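Attachment invasion locus protein (Yersinia pestis, PDB 3QRA) is an outer-membrane beta-barrel adhesin that promotes bacterial attachment to, and invasion of, eukaryotic host cells. Local coordinates at residues K33-F38 with G121-P126; S87-L92 with V131-Y136. All coordinates share one frame; numbering follows the deposited sequence.

Contact 1: residues K33-F38 with G121-P126; sequences KYRYEF and GLQFNP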
loop_
_atom_site.group_PDB
_atom_site.type_symbol
_atom_site.label_atom_id
_atom_site.label_comp_id
_atom_site.label_asym_id
_atom_site.label_seq_id
_atom_site.Cartn_x
_atom_site.Cartn_y
_atom_site.Cartn_z
ATOM N N LYS A 33 -1.286 8.532 2.677
ATOM C CA LYS A 33 -2.741 8.574 2.486
ATOM C C LYS A 33 -3.258 9.972 2.753
ATOM O O LYS A 33 -2.749 10.670 3.639
ATOM C CB LYS A 33 -3.470 7.550 3.370
ATOM C CG LYS A 33 -3.216 6.090 2.975
ATOM C CD LYS A 33 -4.485 5.242 3.267
ATOM C CE LYS A 33 -4.259 3.761 2.947
ATOM N NZ LYS A 33 -3.377 3.099 3.959
ATOM N N TYR A 34 -4.261 10.374 1.974
ATOM C CA TYR A 34 -4.884 11.682 2.127
ATOM C C TYR A 34 -6.393 11.489 2.145
ATOM O O TYR A 34 -6.948 10.875 1.242
ATOM C CB TYR A 34 -4.502 12.625 0.988
ATOM C CG TYR A 34 -5.350 13.887 0.991
ATOM C CD1 TYR A 34 -5.091 14.917 1.875
ATOM C CD2 TYR A 34 -6.439 14.011 0.141
ATOM C CE1 TYR A 34 -5.882 16.066 1.890
ATOM C CE2 TYR A 34 -7.232 15.149 0.148
ATOM C CZ TYR A 34 -6.951 16.167 1.022
ATOM O OH TYR A 34 -7.757 17.288 1.022
ATOM N N ARG A 35 -7.037 12.002 3.184
ATOM C CA ARG A 35 -8.475 11.834 3.374
ATOM C C ARG A 35 -9.139 13.186 3.412
ATOM O O ARG A 35 -8.583 14.146 3.953
ATOM C CB ARG A 35 -8.753 11.110 4.695
ATOM C CG ARG A 35 -10.242 10.981 5.041
ATOM C CD ARG A 35 -10.393 10.362 6.422
ATOM N NE ARG A 35 -11.783 10.294 6.882
ATOM C CZ ARG A 35 -12.127 9.784 8.056
ATOM N NH1 ARG A 35 -11.175 9.323 8.854
ATOM N NH2 ARG A 35 -13.411 9.724 8.432
ATOM N N TYR A 36 -10.326 13.276 2.827
ATOM C CA TYR A 36 -11.109 14.494 2.920
ATOM C C TYR A 36 -12.540 14.108 3.251
ATOM O O TYR A 36 -13.125 13.251 2.598
ATOM C CB TYR A 36 -11.065 15.299 1.622
ATOM C CG TYR A 36 -11.767 16.642 1.749
ATOM C CD1 TYR A 36 -11.076 17.764 2.204
ATOM C CD2 TYR A 36 -13.114 16.784 1.445
ATOM C CE1 TYR A 36 -11.690 18.979 2.335
ATOM C CE2 TYR A 36 -13.752 18.031 1.579
ATOM C CZ TYR A 36 -13.021 19.117 2.024
ATOM O OH TYR A 36 -13.596 20.364 2.167
ATOM N N GLU A 37 -13.083 14.730 4.265
ATOM C CA GLU A 37 -14.416 14.445 4.727
ATOM C C GLU A 37 -15.393 15.493 4.157
ATOM O O GLU A 37 -15.262 16.624 4.448
ATOM C CB GLU A 37 -14.461 14.399 6.248
ATOM C CG GLU A 37 -13.759 13.221 6.865
ATOM C CD GLU A 37 -13.664 13.245 8.352
ATOM O OE1 GLU A 37 -14.661 13.106 9.030
ATOM O OE2 GLU A 37 -12.566 13.396 8.849
ATOM N N PHE A 38 -16.310 15.057 3.312
ATOM C CA PHE A 38 -17.300 15.882 2.632
ATOM C C PHE A 38 -18.406 16.300 3.551
ATOM O O PHE A 38 -19.014 17.289 3.339
ATOM C CB PHE A 38 -18.033 15.093 1.585
ATOM C CG PHE A 38 -17.207 14.584 0.574
ATOM C CD1 PHE A 38 -16.466 15.428 -0.172
ATOM C CD2 PHE A 38 -17.142 13.252 0.345
ATOM C CE1 PHE A 38 -15.663 14.946 -1.129
ATOM C CE2 PHE A 38 -16.376 12.784 -0.625
ATOM C CZ PHE A 38 -15.619 13.619 -1.358
ATOM N N GLY A 121 -9.295 -0.608 4.942
ATOM C CA GLY A 121 -8.574 -0.194 6.131
ATOM C C GLY A 121 -9.402 0.638 7.081
ATOM O O GLY A 121 -10.614 0.790 6.903
ATOM N N LEU A 122 -8.719 1.198 8.057
ATOM C CA LEU A 122 -9.341 2.070 8.984
ATOM C C LEU A 122 -8.475 3.190 9.468
ATOM O O LEU A 122 -7.296 3.112 9.419
ATOM C CB LEU A 122 -9.890 1.314 10.130
ATOM C CG LEU A 122 -8.995 0.447 10.904
ATOM C CD1 LEU A 122 -8.391 1.294 11.896
ATOM C CD2 LEU A 122 -9.765 -0.645 11.579
ATOM N N GLN A 123 -9.148 4.220 9.926
ATOM C CA GLN A 123 -8.451 5.325 10.583
ATOM C C GLN A 123 -8.972 5.493 11.998
ATOM O O GLN A 123 -10.185 5.477 12.240
ATOM C CB GLN A 123 -8.613 6.639 9.813
ATOM C CG GLN A 123 -8.085 6.563 8.382
ATOM C CD GLN A 123 -7.527 7.883 7.901
ATOM O OE1 GLN A 123 -8.088 8.950 8.178
ATOM N NE2 GLN A 123 -6.410 7.823 7.181
ATOM N N PHE A 124 -8.036 5.676 12.923
ATOM C CA PHE A 124 -8.321 5.893 14.329
ATOM C C PHE A 124 -7.867 7.305 14.705
ATOM O O PHE A 124 -6.743 7.704 14.392
ATOM C CB PHE A 124 -7.565 4.847 15.160
ATOM C CG PHE A 124 -7.642 5.062 16.645
ATOM C CD1 PHE A 124 -8.866 5.176 17.286
ATOM C CD2 PHE A 124 -6.484 5.110 17.407
ATOM C CE1 PHE A 124 -8.931 5.371 18.657
ATOM C CE2 PHE A 124 -6.544 5.299 18.780
ATOM C CZ PHE A 124 -7.770 5.429 19.404
ATOM N N ASN A 125 -8.745 8.062 15.359
ATOM C CA ASN A 125 -8.393 9.392 15.860
ATOM C C ASN A 125 -8.385 9.405 17.381
ATOM O O ASN A 125 -9.422 9.637 18.000
ATOM C CB ASN A 125 -9.393 10.447 15.357
ATOM C CG ASN A 125 -9.567 10.417 13.849
ATOM O OD1 ASN A 125 -10.641 10.077 13.343
ATOM N ND2 ASN A 125 -8.497 10.744 13.119
ATOM N N PRO A 126 -7.214 9.167 17.990
ATOM C CA PRO A 126 -7.102 9.154 19.453
ATOM C C PRO A 126 -7.329 10.550 20.024
ATOM O O PRO A 126 -7.745 10.707 21.173
ATOM C CB PRO A 126 -5.652 8.707 19.692
ATOM C CG PRO A 126 -4.923 9.076 18.438
ATOM C CD PRO A 126 -5.921 8.917 17.323
HETATM O O HOH W 1 -4.605 9.921 6.117
HETATM O O HOH W 2 -11.292 8.025 11.800
#

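Contact 2: residues S87-L92 with V131-Y136; sequences SLYGLL and VIDASY. With C8E ((hydroxyethyloxy)tri(ethyloxy)octane), chain H.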
loop_
_atom_site.group_PDB
_atom_site.type_symbol
_atom_site.label_atom_id
_atom_site.label_comp_id
_atom_site.label_asym_id
_atom_site.label_seq_id
_atom_site.Cartn_x
_atom_site.Cartn_y
_atom_site.Cartn_z
ATOM N N SER A 87 -13.067 5.228 11.724
ATOM C CA SER A 87 -13.645 5.277 10.397
ATOM C C SER A 87 -13.134 4.084 9.598
ATOM O O SER A 87 -11.999 3.651 9.786
ATOM C CB SER A 87 -13.233 6.569 9.685
ATOM O OG SER A 87 -13.615 7.705 10.441
ATOM N N LEU A 88 -13.961 3.586 8.688
ATOM C CA LEU A 88 -13.619 2.419 7.864
ATOM C C LEU A 88 -13.620 2.786 6.397
ATOM O O LEU A 88 -14.449 3.552 5.954
ATOM C CB LEU A 88 -14.670 1.331 8.056
ATOM C CG LEU A 88 -15.013 0.878 9.468
ATOM C CD1 LEU A 88 -16.177 -0.117 9.416
ATOM C CD2 LEU A 88 -13.802 0.267 10.140
ATOM N N TYR A 89 -12.725 2.216 5.612
ATOM C CA TYR A 89 -12.714 2.555 4.197
ATOM C C TYR A 89 -12.413 1.369 3.269
ATOM O O TYR A 89 -11.814 0.363 3.678
ATOM C CB TYR A 89 -11.767 3.726 3.928
ATOM C CG TYR A 89 -10.310 3.522 4.339
ATOM C CD1 TYR A 89 -9.432 2.786 3.538
ATOM C CD2 TYR A 89 -9.806 4.107 5.500
ATOM C CE1 TYR A 89 -8.098 2.613 3.894
ATOM C CE2 TYR A 89 -8.454 3.946 5.868
ATOM C CZ TYR A 89 -7.612 3.209 5.059
ATOM O OH TYR A 89 -6.274 3.071 5.405
ATOM N N GLY A 90 -12.859 1.499 2.023
ATOM C CA GLY A 90 -12.564 0.524 0.984
ATOM C C GLY A 90 -11.966 1.243 -0.213
ATOM O O GLY A 90 -12.425 2.327 -0.586
ATOM N N LEU A 91 -10.938 0.643 -0.813
ATOM C CA LEU A 91 -10.151 1.288 -1.862
ATOM C C LEU A 91 -10.055 0.422 -3.114
ATOM O O LEU A 91 -10.052 -0.806 -3.040
ATOM C CB LEU A 91 -8.730 1.566 -1.361
ATOM C CG LEU A 91 -8.640 2.357 -0.054
ATOM C CD1 LEU A 91 -7.195 2.533 0.370
ATOM C CD2 LEU A 91 -9.308 3.717 -0.210
ATOM N N LEU A 92 -9.974 1.090 -4.256
ATOM C CA LEU A 92 -9.807 0.441 -5.541
ATOM C C LEU A 92 -8.863 1.290 -6.364
ATOM O O LEU A 92 -8.860 2.529 -6.272
ATOM C CB LEU A 92 -11.153 0.336 -6.267
ATOM C CG LEU A 92 -11.116 -0.354 -7.631
ATOM C CD1 LEU A 92 -10.762 -1.814 -7.463
ATOM C CD2 LEU A 92 -12.476 -0.212 -8.332
ATOM N N VAL A 131 -4.128 11.204 13.556
ATOM C CA VAL A 131 -4.565 10.051 12.770
ATOM C C VAL A 131 -3.610 8.898 12.946
ATOM O O VAL A 131 -2.463 9.088 12.900
ATOM C CB VAL A 131 -4.541 10.308 11.280
ATOM C CG1 VAL A 131 -5.224 9.219 10.556
ATOM C CG2 VAL A 131 -5.146 11.470 10.965
ATOM N N ILE A 132 -4.146 7.720 13.131
ATOM C CA ILE A 132 -3.421 6.476 13.000
ATOM C C ILE A 132 -4.143 5.706 11.915
ATOM O O ILE A 132 -5.361 5.568 11.956
ATOM C CB ILE A 132 -3.422 5.684 14.313
ATOM C CG1 ILE A 132 -2.762 6.519 15.419
ATOM C CG2 ILE A 132 -2.707 4.336 14.124
ATOM C CD1 ILE A 132 -2.701 5.827 16.751
ATOM N N ASP A 133 -3.403 5.246 10.916
ATOM C CA ASP A 133 -4.011 4.650 9.739
ATOM C C ASP A 133 -3.500 3.221 9.583
ATOM O O ASP A 133 -2.313 2.977 9.758
ATOM C CB ASP A 133 -3.650 5.476 8.491
ATOM C CG ASP A 133 -4.158 4.834 7.202
ATOM O OD1 ASP A 133 -5.348 5.031 6.886
ATOM O OD2 ASP A 133 -3.372 4.137 6.512
ATOM N N ALA A 134 -4.378 2.279 9.250
ATOM C CA ALA A 134 -3.903 0.921 8.964
ATOM C C ALA A 134 -4.729 0.326 7.850
ATOM O O ALA A 134 -5.949 0.484 7.831
ATOM C CB ALA A 134 -3.966 0.029 10.212
ATOM N N SER A 135 -4.074 -0.348 6.914
ATOM C CA SER A 135 -4.829 -0.942 5.814
ATOM C C SER A 135 -4.127 -2.137 5.189
ATOM O O SER A 135 -2.940 -2.367 5.418
ATOM C CB SER A 135 -5.141 0.119 4.742
ATOM O OG SER A 135 -4.014 0.385 3.922
ATOM N N TYR A 136 -4.893 -2.899 4.417
ATOM C CA TYR A 136 -4.371 -4.016 3.645
ATOM C C TYR A 136 -4.761 -3.812 2.184
ATOM O O TYR A 136 -5.831 -3.259 1.869
ATOM C CB TYR A 136 -4.912 -5.358 4.162
ATOM C CG TYR A 136 -4.532 -6.524 3.275
ATOM C CD1 TYR A 136 -3.266 -7.102 3.362
ATOM C CD2 TYR A 136 -5.432 -7.049 2.348
ATOM C CE1 TYR A 136 -2.912 -8.171 2.551
ATOM C CE2 TYR A 136 -5.076 -8.115 1.526
ATOM C CZ TYR A 136 -3.817 -8.665 1.636
ATOM O OH TYR A 136 -3.446 -9.724 0.833
HETATM C C1 C8E H . -6.594 -2.853 9.414
HETATM C C2 C8E H . -6.816 -3.609 8.110
HETATM C C3 C8E H . -8.239 -4.148 8.014
HETATM C C4 C8E H . -8.631 -4.414 6.563
HETATM C C5 C8E H . -9.133 -5.843 6.365
HETATM C C6 C8E H . -8.328 -6.590 5.306
HETATM C C7 C8E H . -8.375 -8.093 5.555
HETATM C C8 C8E H . -7.534 -8.860 4.542
HETATM O O9 C8E H . -6.957 -9.990 5.162
#

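Contact 1: residues K33-F38 with G121-P126
Arg35 and Gln123 meet inside an eight-stranded outer-membrane beta-barrel, reaching toward each other from strands 28-37 and 108-124, which face one another across the interior. Side chains along each strand alternate between membrane and interior. Leu122 points outward, and its side chain packs on Leu88 of the adjacent strand. Gln123 turns inward, and its amide can both accept and donate. Its OE1 receives Arg35 NH1 at 3.2 Å in a nearly straight bond (165° at the hydrogen). The oxygen lies at the edge of the guanidinium, in its plane, whereas the donor is somewhat tilted from the amide plane; the two flat groups are turned 63° apart. Arg35 spans the gap because its chain is extended, with CG anti to the backbone N (chi1 175°), and OE1 also touches its CD. The other amide end, NE2, donates to Asp133 OD1 and, at 3.0 Å, to a water that bonds weakly to Lys33 O, so both ends are held and the amide's rotation is fixed. Arg35 NH2 goes to Ser87 OG, while Glu37 lies over one guanidinium face; its OE1, 3.7 Å from NH2, gives a long, purely electrostatic pairing, and Glu37 also bridges to Arg81 and Arg156. Phe124 again points outward. Asn125 returns inside, where a second water accepts from Arg35 NH1 and donates to Gln123 O (2.8 Å) and to Asn125 OD1 (2.6 Å). The Asn125 amide can likewise accept and donate: OD1 also takes Arg81 NH2, and ND2 reaches Phe130 O. Pro126 N lies 3.9 Å above the plane of the Phe124 ring, over its centre.

Contact 2: residues S87-L92 with V131-Y136
Asp133 OD1 is gripped by two side chains: Tyr89 OH donates to it at 2.6 Å, and Gln123 NE2, from the strand between, also donates. The phenol arrives on the syn side of the carboxylate, 24° out of its plane, while OD1 lies at the edge of the tyrosine ring. Ring and carboxylate planes are almost parallel, though the two side chains cross at about a right angle. A chi1 of 175° carries the Asp133 carboxylate away from its own backbone N and to the phenol. Its OD2 forms a salt bridge with Lys33, which probably stabilises the buried negative charge. Tyrosine suits its place because it is long enough to carry a hydroxyl past an intervening strand, and glycine at 121 allows this: the Tyr89 ring passes over the bare Gly121 CA, 3.7 Å from CZ. Farther along, Ser135 is small enough to let Tyr89 OH come within 3.2 Å of its CB, while its OG turns to Lys33 NZ. Ala134 and Tyr136 face the opposite way, onto a bound detergent whose chain occupies the membrane-facing surface; Tyr136 CD2 touches detergent C8 at 3.5 Å, and the detergent O9 lies over one face of the ring. Strands 86-102 and 130-141 run in the same general sense, the short segments 43° apart and 9.0 Å at the closest approach of their axes, with strand 108-124 hydrogen-bonded between them; Ile45 of strand 42-53, two strands away on the other flank, packs against Tyr89.

The two contacts are neighbours in the interior of one closed antiparallel barrel, their centres about 7 Å apart, and their segments alternate along the chain: 33-38, 87-92, 121-126, 131-136. Strands 86-102, 108-124 and 130-141 lie side by side in the wall, whereas strand 28-37 comes from the facing side. Contact 1 therefore spans the interior, and contact 2 bridges over a single strand. Lys33 and Gln123, both from contact 1, reach into contact 2 and join the two. Together they form a continuous polar network near the end that carries both chain termini, probably the periplasmic end, so that this part of the interior is packed with charges and amides that satisfy one another.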